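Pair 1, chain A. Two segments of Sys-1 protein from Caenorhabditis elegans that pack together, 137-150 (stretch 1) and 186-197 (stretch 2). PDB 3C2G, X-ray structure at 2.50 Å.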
# COMPACT_ATOMS: atom_id res chain seq x y z
N ALA A 137 26.50 22.97 -1.41
CA ALA A 137 25.17 22.37 -1.47
C ALA A 137 25.24 20.85 -1.45
O ALA A 137 24.56 20.20 -0.64
CB ALA A 137 24.45 22.84 -2.72
N ASN A 138 26.06 20.28 -2.32
CA ASN A 138 26.12 18.83 -2.45
C ASN A 138 26.58 18.17 -1.17
O ASN A 138 26.17 17.07 -0.83
CB ASN A 138 27.02 18.41 -3.62
CG ASN A 138 27.15 16.89 -3.74
OD1 ASN A 138 28.25 16.33 -3.59
ND2 ASN A 138 26.01 16.21 -3.97
N GLN A 139 27.43 18.88 -0.45
CA GLN A 139 27.96 18.41 0.81
C GLN A 139 26.93 18.45 1.94
O GLN A 139 26.87 17.56 2.77
CB GLN A 139 29.18 19.23 1.18
CG GLN A 139 30.18 18.43 1.94
CD GLN A 139 31.58 18.88 1.67
OE1 GLN A 139 31.88 20.08 1.67
NE2 GLN A 139 32.46 17.90 1.44
N VAL A 140 26.10 19.50 1.96
CA VAL A 140 25.04 19.58 2.93
C VAL A 140 23.95 18.50 2.72
O VAL A 140 23.43 17.94 3.69
CB VAL A 140 24.43 20.99 2.95
CG1 VAL A 140 23.18 21.04 3.83
CG2 VAL A 140 25.48 22.01 3.43
N PHE A 141 23.64 18.19 1.46
CA PHE A 141 22.75 17.05 1.16
C PHE A 141 23.31 15.74 1.67
O PHE A 141 22.56 14.91 2.16
CB PHE A 141 22.42 16.95 -0.34
CG PHE A 141 21.41 17.96 -0.81
CD1 PHE A 141 20.13 17.98 -0.27
CD2 PHE A 141 21.73 18.88 -1.79
CE1 PHE A 141 19.19 18.91 -0.70
CE2 PHE A 141 20.82 19.81 -2.22
CZ PHE A 141 19.53 19.82 -1.67
N GLN A 142 24.63 15.54 1.57
CA GLN A 142 25.25 14.34 2.14
C GLN A 142 25.18 14.28 3.68
O GLN A 142 25.11 13.20 4.26
CB GLN A 142 26.69 14.21 1.69
CG GLN A 142 26.88 13.57 0.33
CD GLN A 142 28.28 13.80 -0.20
OE1 GLN A 142 29.19 13.01 0.06
NE2 GLN A 142 28.46 14.92 -0.91
N ILE A 143 25.22 15.45 4.32
CA ILE A 143 25.16 15.54 5.78
C ILE A 143 23.77 15.15 6.28
O ILE A 143 23.64 14.38 7.23
CB ILE A 143 25.57 16.97 6.26
CG1 ILE A 143 27.09 17.16 6.15
CG2 ILE A 143 25.07 17.25 7.66
CD1 ILE A 143 27.52 18.63 6.05
N PHE A 144 22.73 15.68 5.62
CA PHE A 144 21.35 15.29 5.91
C PHE A 144 21.15 13.80 5.69
O PHE A 144 20.62 13.11 6.54
CB PHE A 144 20.39 16.05 5.02
CG PHE A 144 20.05 17.40 5.53
CD1 PHE A 144 19.34 17.55 6.71
CD2 PHE A 144 20.39 18.54 4.81
CE1 PHE A 144 19.01 18.82 7.19
CE2 PHE A 144 20.05 19.81 5.28
CZ PHE A 144 19.36 19.95 6.47
N ASN A 145 21.62 13.31 4.54
CA ASN A 145 21.55 11.89 4.24
C ASN A 145 22.24 11.04 5.29
O ASN A 145 21.68 10.06 5.73
CB ASN A 145 22.12 11.59 2.84
CG ASN A 145 21.92 10.14 2.44
OD1 ASN A 145 20.80 9.68 2.24
ND2 ASN A 145 23.02 9.41 2.34
N CYS A 146 23.44 11.43 5.71
CA CYS A 146 24.18 10.66 6.72
C CYS A 146 23.51 10.61 8.08
O CYS A 146 23.48 9.56 8.71
CB CYS A 146 25.58 11.22 6.89
SG CYS A 146 26.69 10.71 5.61
N ILE A 147 22.98 11.75 8.55
CA ILE A 147 22.28 11.77 9.83
C ILE A 147 20.98 10.97 9.78
O ILE A 147 20.69 10.19 10.68
CB ILE A 147 21.98 13.20 10.32
CG1 ILE A 147 23.28 14.00 10.50
CG2 ILE A 147 21.22 13.17 11.64
CD1 ILE A 147 23.05 15.48 10.69
N ILE A 148 20.21 11.14 8.70
CA ILE A 148 18.92 10.47 8.57
C ILE A 148 19.08 8.96 8.38
O ILE A 148 18.32 8.19 8.93
CB ILE A 148 18.04 11.09 7.46
CG1 ILE A 148 17.60 12.49 7.88
CG2 ILE A 148 16.82 10.21 7.19
CD1 ILE A 148 17.06 13.33 6.76
N MSE A 149 20.08 8.55 7.61
CA MSE A 149 20.32 7.13 7.43
C MSE A 149 21.09 6.55 8.60
O MSE A 149 21.04 5.36 8.86
CB MSE A 149 21.06 6.85 6.11
CG MSE A 149 20.30 7.24 4.83
SE MSE A 149 18.38 6.74 4.76
CE MSE A 149 18.52 4.79 5.06
N GLY A 150 21.79 7.42 9.34
CA GLY A 150 22.74 6.95 10.33
C GLY A 150 22.26 6.78 11.75
O GLY A 150 22.47 5.73 12.35
N ILE A 186 17.20 17.80 -9.27
CA ILE A 186 16.62 17.29 -8.02
C ILE A 186 17.53 16.27 -7.36
O ILE A 186 17.61 15.11 -7.79
CB ILE A 186 15.18 16.70 -8.24
CG1 ILE A 186 14.27 17.73 -8.91
CG2 ILE A 186 14.56 16.26 -6.92
CD1 ILE A 186 12.94 17.17 -9.37
N ASN A 187 18.24 16.70 -6.32
CA ASN A 187 19.05 15.79 -5.51
C ASN A 187 18.15 14.78 -4.79
O ASN A 187 17.17 15.17 -4.15
CB ASN A 187 19.87 16.58 -4.50
CG ASN A 187 21.01 15.77 -3.90
OD1 ASN A 187 20.79 14.83 -3.14
ND2 ASN A 187 22.23 16.14 -4.25
N PRO A 188 18.47 13.48 -4.87
CA PRO A 188 17.67 12.44 -4.19
C PRO A 188 17.45 12.68 -2.70
O PRO A 188 16.40 12.32 -2.17
CB PRO A 188 18.49 11.17 -4.40
CG PRO A 188 19.26 11.42 -5.65
CD PRO A 188 19.60 12.90 -5.62
N ALA A 189 18.43 13.29 -2.04
CA ALA A 189 18.33 13.61 -0.62
C ALA A 189 17.11 14.47 -0.29
O ALA A 189 16.60 14.41 0.82
CB ALA A 189 19.60 14.30 -0.14
N ILE A 190 16.67 15.28 -1.25
CA ILE A 190 15.43 16.03 -1.09
C ILE A 190 14.25 15.11 -0.74
O ILE A 190 13.40 15.48 0.06
CB ILE A 190 15.12 16.88 -2.33
CG1 ILE A 190 16.05 18.09 -2.35
CG2 ILE A 190 13.69 17.36 -2.33
CD1 ILE A 190 16.41 18.56 -3.73
N PHE A 191 14.24 13.91 -1.30
CA PHE A 191 13.22 12.93 -0.96
C PHE A 191 13.41 12.36 0.43
O PHE A 191 12.46 12.27 1.20
CB PHE A 191 13.14 11.82 -2.02
CG PHE A 191 12.64 12.31 -3.35
CD1 PHE A 191 11.28 12.50 -3.56
CD2 PHE A 191 13.53 12.60 -4.38
CE1 PHE A 191 10.80 12.96 -4.79
CE2 PHE A 191 13.08 13.07 -5.61
CZ PHE A 191 11.71 13.25 -5.82
N ILE A 192 14.64 11.98 0.75
CA ILE A 192 14.98 11.45 2.08
C ILE A 192 14.49 12.37 3.19
O ILE A 192 13.88 11.91 4.15
CB ILE A 192 16.50 11.19 2.20
CG1 ILE A 192 16.97 10.20 1.12
CG2 ILE A 192 16.86 10.70 3.59
CD1 ILE A 192 16.25 8.83 1.14
N ILE A 193 14.72 13.67 3.03
CA ILE A 193 14.34 14.67 4.02
C ILE A 193 12.82 14.84 4.14
O ILE A 193 12.29 14.85 5.25
CB ILE A 193 15.02 16.04 3.73
CG1 ILE A 193 16.54 15.89 3.79
CG2 ILE A 193 14.54 17.09 4.71
CD1 ILE A 193 17.29 16.91 2.98
N PHE A 194 12.13 14.99 3.01
CA PHE A 194 10.67 14.99 3.00
C PHE A 194 10.10 13.74 3.67
O PHE A 194 9.26 13.84 4.55
CB PHE A 194 10.12 15.11 1.58
CG PHE A 194 9.87 16.52 1.15
CD1 PHE A 194 9.00 17.34 1.87
CD2 PHE A 194 10.50 17.04 0.03
CE1 PHE A 194 8.77 18.66 1.50
CE2 PHE A 194 10.27 18.36 -0.36
CZ PHE A 194 9.40 19.17 0.38
N ARG A 195 10.61 12.58 3.30
CA ARG A 195 10.15 11.36 3.92
C ARG A 195 10.31 11.44 5.43
O ARG A 195 9.41 11.05 6.18
CB ARG A 195 10.92 10.16 3.37
CG ARG A 195 10.49 8.82 3.94
CD ARG A 195 11.30 7.68 3.34
NE ARG A 195 10.83 6.38 3.80
CZ ARG A 195 9.90 5.65 3.18
NH1 ARG A 195 9.35 6.09 2.06
NH2 ARG A 195 9.53 4.48 3.69
N PHE A 196 11.44 11.99 5.87
CA PHE A 196 11.82 12.00 7.26
C PHE A 196 10.96 12.94 8.12
O PHE A 196 10.56 12.56 9.21
CB PHE A 196 13.32 12.35 7.37
CG PHE A 196 13.84 12.44 8.78
CD1 PHE A 196 14.05 11.29 9.54
CD2 PHE A 196 14.13 13.68 9.34
CE1 PHE A 196 14.53 11.37 10.85
CE2 PHE A 196 14.63 13.78 10.65
CZ PHE A 196 14.82 12.62 11.40
N ILE A 197 10.68 14.14 7.63
CA ILE A 197 9.90 15.10 8.41
C ILE A 197 8.40 14.80 8.37
O ILE A 197 7.65 15.21 9.26
CB ILE A 197 10.16 16.57 7.97
CG1 ILE A 197 9.69 16.82 6.54
CG2 ILE A 197 11.63 16.97 8.15
CD1 ILE A 197 9.78 18.27 6.11

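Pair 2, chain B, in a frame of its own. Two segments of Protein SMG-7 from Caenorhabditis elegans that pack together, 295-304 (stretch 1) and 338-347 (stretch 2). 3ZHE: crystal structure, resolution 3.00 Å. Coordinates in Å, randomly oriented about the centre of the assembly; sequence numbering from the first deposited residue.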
# COMPACT_ATOMS: atom_id res chain seq x y z
N LEU B 295 -33.10 -16.10 19.69
CA LEU B 295 -32.60 -14.77 19.34
C LEU B 295 -33.52 -13.67 19.84
O LEU B 295 -33.06 -12.66 20.39
CB LEU B 295 -32.42 -14.65 17.82
CG LEU B 295 -31.80 -13.34 17.32
CD1 LEU B 295 -30.41 -13.17 17.90
CD2 LEU B 295 -31.76 -13.32 15.81
N LEU B 296 -34.83 -13.87 19.66
CA LEU B 296 -35.82 -12.93 20.18
C LEU B 296 -35.64 -12.72 21.67
O LEU B 296 -35.59 -11.58 22.15
CB LEU B 296 -37.23 -13.43 19.88
CG LEU B 296 -38.12 -12.55 19.00
CD1 LEU B 296 -37.32 -11.89 17.89
CD2 LEU B 296 -39.25 -13.38 18.42
N LYS B 297 -35.52 -13.82 22.41
CA LYS B 297 -35.33 -13.75 23.86
C LYS B 297 -34.06 -12.98 24.23
O LYS B 297 -34.08 -12.12 25.11
CB LYS B 297 -35.29 -15.15 24.47
N THR B 298 -32.96 -13.30 23.55
CA THR B 298 -31.68 -12.65 23.83
C THR B 298 -31.74 -11.15 23.59
O THR B 298 -31.34 -10.36 24.45
CB THR B 298 -30.55 -13.28 22.99
OG1 THR B 298 -30.42 -14.66 23.33
CG2 THR B 298 -29.24 -12.56 23.26
N LEU B 299 -32.23 -10.75 22.42
CA LEU B 299 -32.41 -9.34 22.09
C LEU B 299 -33.30 -8.63 23.11
O LEU B 299 -33.03 -7.51 23.53
CB LEU B 299 -32.98 -9.18 20.68
CG LEU B 299 -32.09 -9.63 19.52
CD1 LEU B 299 -32.89 -9.72 18.23
CD2 LEU B 299 -30.91 -8.68 19.36
N ASP B 300 -34.38 -9.31 23.52
CA ASP B 300 -35.29 -8.76 24.51
C ASP B 300 -34.57 -8.50 25.83
O ASP B 300 -34.74 -7.44 26.45
CB ASP B 300 -36.50 -9.68 24.72
CG ASP B 300 -37.66 -8.99 25.40
OD1 ASP B 300 -37.73 -7.74 25.34
OD2 ASP B 300 -38.52 -9.68 26.00
N ASP B 301 -33.77 -9.47 26.26
CA ASP B 301 -32.97 -9.32 27.48
C ASP B 301 -31.93 -8.22 27.35
O ASP B 301 -31.55 -7.60 28.34
CB ASP B 301 -32.29 -10.64 27.85
CG ASP B 301 -33.26 -11.68 28.37
OD1 ASP B 301 -34.32 -11.29 28.92
OD2 ASP B 301 -32.98 -12.89 28.24
N TYR B 302 -31.47 -7.97 26.13
CA TYR B 302 -30.53 -6.87 25.89
C TYR B 302 -31.26 -5.53 25.96
O TYR B 302 -30.66 -4.51 26.29
CB TYR B 302 -29.82 -7.04 24.55
CG TYR B 302 -28.65 -7.98 24.62
CD1 TYR B 302 -27.97 -8.19 25.82
CD2 TYR B 302 -28.20 -8.67 23.50
CE1 TYR B 302 -26.90 -9.04 25.90
CE2 TYR B 302 -27.12 -9.53 23.57
CZ TYR B 302 -26.47 -9.71 24.77
OH TYR B 302 -25.40 -10.57 24.84
N LYS B 303 -32.55 -5.55 25.65
CA LYS B 303 -33.38 -4.37 25.83
C LYS B 303 -33.61 -4.13 27.32
O LYS B 303 -33.68 -2.99 27.78
CB LYS B 303 -34.72 -4.53 25.10
N GLU B 304 -33.71 -5.23 28.06
CA GLU B 304 -33.90 -5.17 29.51
C GLU B 304 -32.72 -4.50 30.21
O GLU B 304 -32.91 -3.60 31.04
CB GLU B 304 -34.08 -6.58 30.06
CG GLU B 304 -35.22 -6.74 31.05
CD GLU B 304 -35.43 -8.19 31.45
OE1 GLU B 304 -35.95 -8.96 30.62
OE2 GLU B 304 -35.07 -8.55 32.59
N ASP B 338 -45.43 -10.61 22.10
CA ASP B 338 -45.05 -9.63 23.12
C ASP B 338 -43.62 -9.15 22.93
O ASP B 338 -43.35 -7.94 22.91
CB ASP B 338 -45.24 -10.23 24.52
CG ASP B 338 -46.65 -10.70 24.77
OD1 ASP B 338 -47.57 -10.20 24.09
OD2 ASP B 338 -46.85 -11.58 25.64
N GLU B 339 -42.71 -10.10 22.80
CA GLU B 339 -41.29 -9.81 22.60
C GLU B 339 -41.09 -8.97 21.35
O GLU B 339 -40.30 -8.02 21.34
CB GLU B 339 -40.50 -11.12 22.51
CG GLU B 339 -40.85 -12.12 23.60
CD GLU B 339 -39.90 -13.30 23.62
OE1 GLU B 339 -38.85 -13.23 22.94
OE2 GLU B 339 -40.19 -14.29 24.32
N VAL B 340 -41.81 -9.33 20.29
CA VAL B 340 -41.76 -8.59 19.03
C VAL B 340 -42.21 -7.15 19.23
O VAL B 340 -41.58 -6.23 18.71
CB VAL B 340 -42.61 -9.28 17.94
CG1 VAL B 340 -42.85 -8.33 16.77
CG2 VAL B 340 -41.93 -10.55 17.46
N THR B 341 -43.28 -6.95 19.98
CA THR B 341 -43.79 -5.61 20.25
C THR B 341 -42.77 -4.76 21.01
O THR B 341 -42.52 -3.60 20.65
CB THR B 341 -45.11 -5.65 21.04
OG1 THR B 341 -45.43 -7.00 21.37
CG2 THR B 341 -46.24 -5.05 20.22
N SER B 342 -42.17 -5.34 22.05
CA SER B 342 -41.17 -4.64 22.84
C SER B 342 -39.94 -4.26 22.01
O SER B 342 -39.49 -3.12 22.03
CB SER B 342 -40.74 -5.48 24.04
OG SER B 342 -40.16 -6.71 23.62
N ILE B 343 -39.41 -5.24 21.27
CA ILE B 343 -38.25 -5.01 20.42
C ILE B 343 -38.55 -3.94 19.37
O ILE B 343 -37.72 -3.07 19.11
CB ILE B 343 -37.77 -6.31 19.75
CG1 ILE B 343 -37.27 -7.30 20.80
CG2 ILE B 343 -36.67 -6.03 18.74
CD1 ILE B 343 -36.69 -8.59 20.23
N CYS B 344 -39.74 -4.00 18.78
CA CYS B 344 -40.17 -3.01 17.79
C CYS B 344 -40.25 -1.61 18.38
O CYS B 344 -39.86 -0.63 17.72
CB CYS B 344 -41.53 -3.40 17.19
SG CYS B 344 -41.46 -4.74 15.98
N GLU B 345 -40.75 -1.50 19.60
CA GLU B 345 -40.77 -0.22 20.30
C GLU B 345 -39.35 0.29 20.49
O GLU B 345 -39.08 1.47 20.31
CB GLU B 345 -41.46 -0.34 21.66
CG GLU B 345 -41.54 1.00 22.40
CD GLU B 345 -41.34 0.86 23.90
OE1 GLU B 345 -41.12 -0.28 24.36
OE2 GLU B 345 -41.40 1.88 24.61
N TRP B 346 -38.46 -0.62 20.88
CA TRP B 346 -37.05 -0.28 21.08
C TRP B 346 -36.45 0.28 19.80
O TRP B 346 -35.76 1.31 19.81
CB TRP B 346 -36.26 -1.52 21.52
CG TRP B 346 -34.82 -1.23 21.84
CD1 TRP B 346 -34.26 -0.02 22.10
CD2 TRP B 346 -33.76 -2.19 21.94
NE1 TRP B 346 -32.92 -0.16 22.35
CE2 TRP B 346 -32.58 -1.48 22.26
CE3 TRP B 346 -33.68 -3.58 21.79
CZ2 TRP B 346 -31.35 -2.11 22.44
CZ3 TRP B 346 -32.46 -4.20 21.97
CH2 TRP B 346 -31.31 -3.47 22.28
N LEU B 347 -36.70 -0.40 18.68
CA LEU B 347 -36.17 0.01 17.39
C LEU B 347 -36.74 1.35 16.94
O LEU B 347 -36.02 2.18 16.38
CB LEU B 347 -36.46 -1.07 16.34
CG LEU B 347 -35.76 -2.42 16.51
CD1 LEU B 347 -36.27 -3.42 15.49
CD2 LEU B 347 -34.26 -2.26 16.41

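Pair 1 and pair 2 each bring together two helices from one chain that run in broadly the same direction and cross at a moderate angle: 42° with axes 9.5 Å apart in pair 1, 49° and 9.8 Å in pair 2. Over 14 central residues the backbones superpose with an RMSD of 0.6 Å. The contact positions recur at spacings of three and four residues, as they must when one face of a helix meets a neighbour. F141(A), F144(A), N145(A) and I148(A) fall on L296(B), L299(B), D300(B) and K303(B); on the second helix A189(A), I190(A), I192(A), I193(A) and F196(A) fall on E339(B), V340(B), S342(B), I343(B) and W346(B).

The same residue type, isoleucine, stands at I193(A) and I343(B). In both pairs its CA-to-CB bond points sideways while the end of the side chain comes nearer the other helix, and the beta-branched side chain, in the same m, t rotamer in both pairs, extends its terminal methyl to the first helix. I193(A) CD1 lies 3.8 Å from F144(A) CG, and I343(B) CD1 lies 3.8 Å from L299(B) CB. An aromatic ring and a leucine thus serve at the same place.

Where the helices come closest in pair 1, F141(A) and A189(A) have CA atoms 5.9 Å apart. The alanine's lone methyl leaves room for the phenylalanine: F141(A) CD1 is 3.7 Å from A189(A) CB, and F141(A) CE1 is 3.6 Å from I190(A) CG1. One face of the ring is covered by N187(A), whose CB sits 4.0 Å from the ring centroid. The same asparagine caps its own helix, its OD1 accepting from A189(A) N at 3.0 Å. Pair 2 reverses the sizes. The smaller L296(B) faces the longer E339(B), whose methylenes can lie along the contact while its carboxylate reaches the first helix; L296(B) CB is 3.5 Å from E339(B) OE1. L296(B) CD2 also meets V340(B) CG2 at 4.0 Å, an apolar contact at the position of I190(A).

The next matched positions differ in polarity. I192(A) is a large apolar residue, packing its CG2 against I148(A) CG2 at 3.6 Å, with N145(A) OD1 4.0 Å from its CG1. In pair 2 the small S342(B) stands there, and D300(B) OD1 approaches S342(B) OG at 3.2 Å. No hydrogen bond joins them: the serine hydroxyl donates to E339(B) O at 2.6 Å, satisfying itself within its own helix.

At the far end both pairs use an aromatic residue with chi1 in the t well. I148(A) CG1 lies over one face of F196(A), 4.0 Å from the ring centroid and 14° off the normal. W346(B) offers a broader surface: K303(B) CA lies over one face, and K303(B) CB is 4.1 Å from the centroid of the six-membered ring, though off-centre. The lysine is modelled only to CB, yet that carbon suffices for the contact. Branched isoleucine and lysine's first carbons therefore both provide aliphatic surface for an aromatic ring.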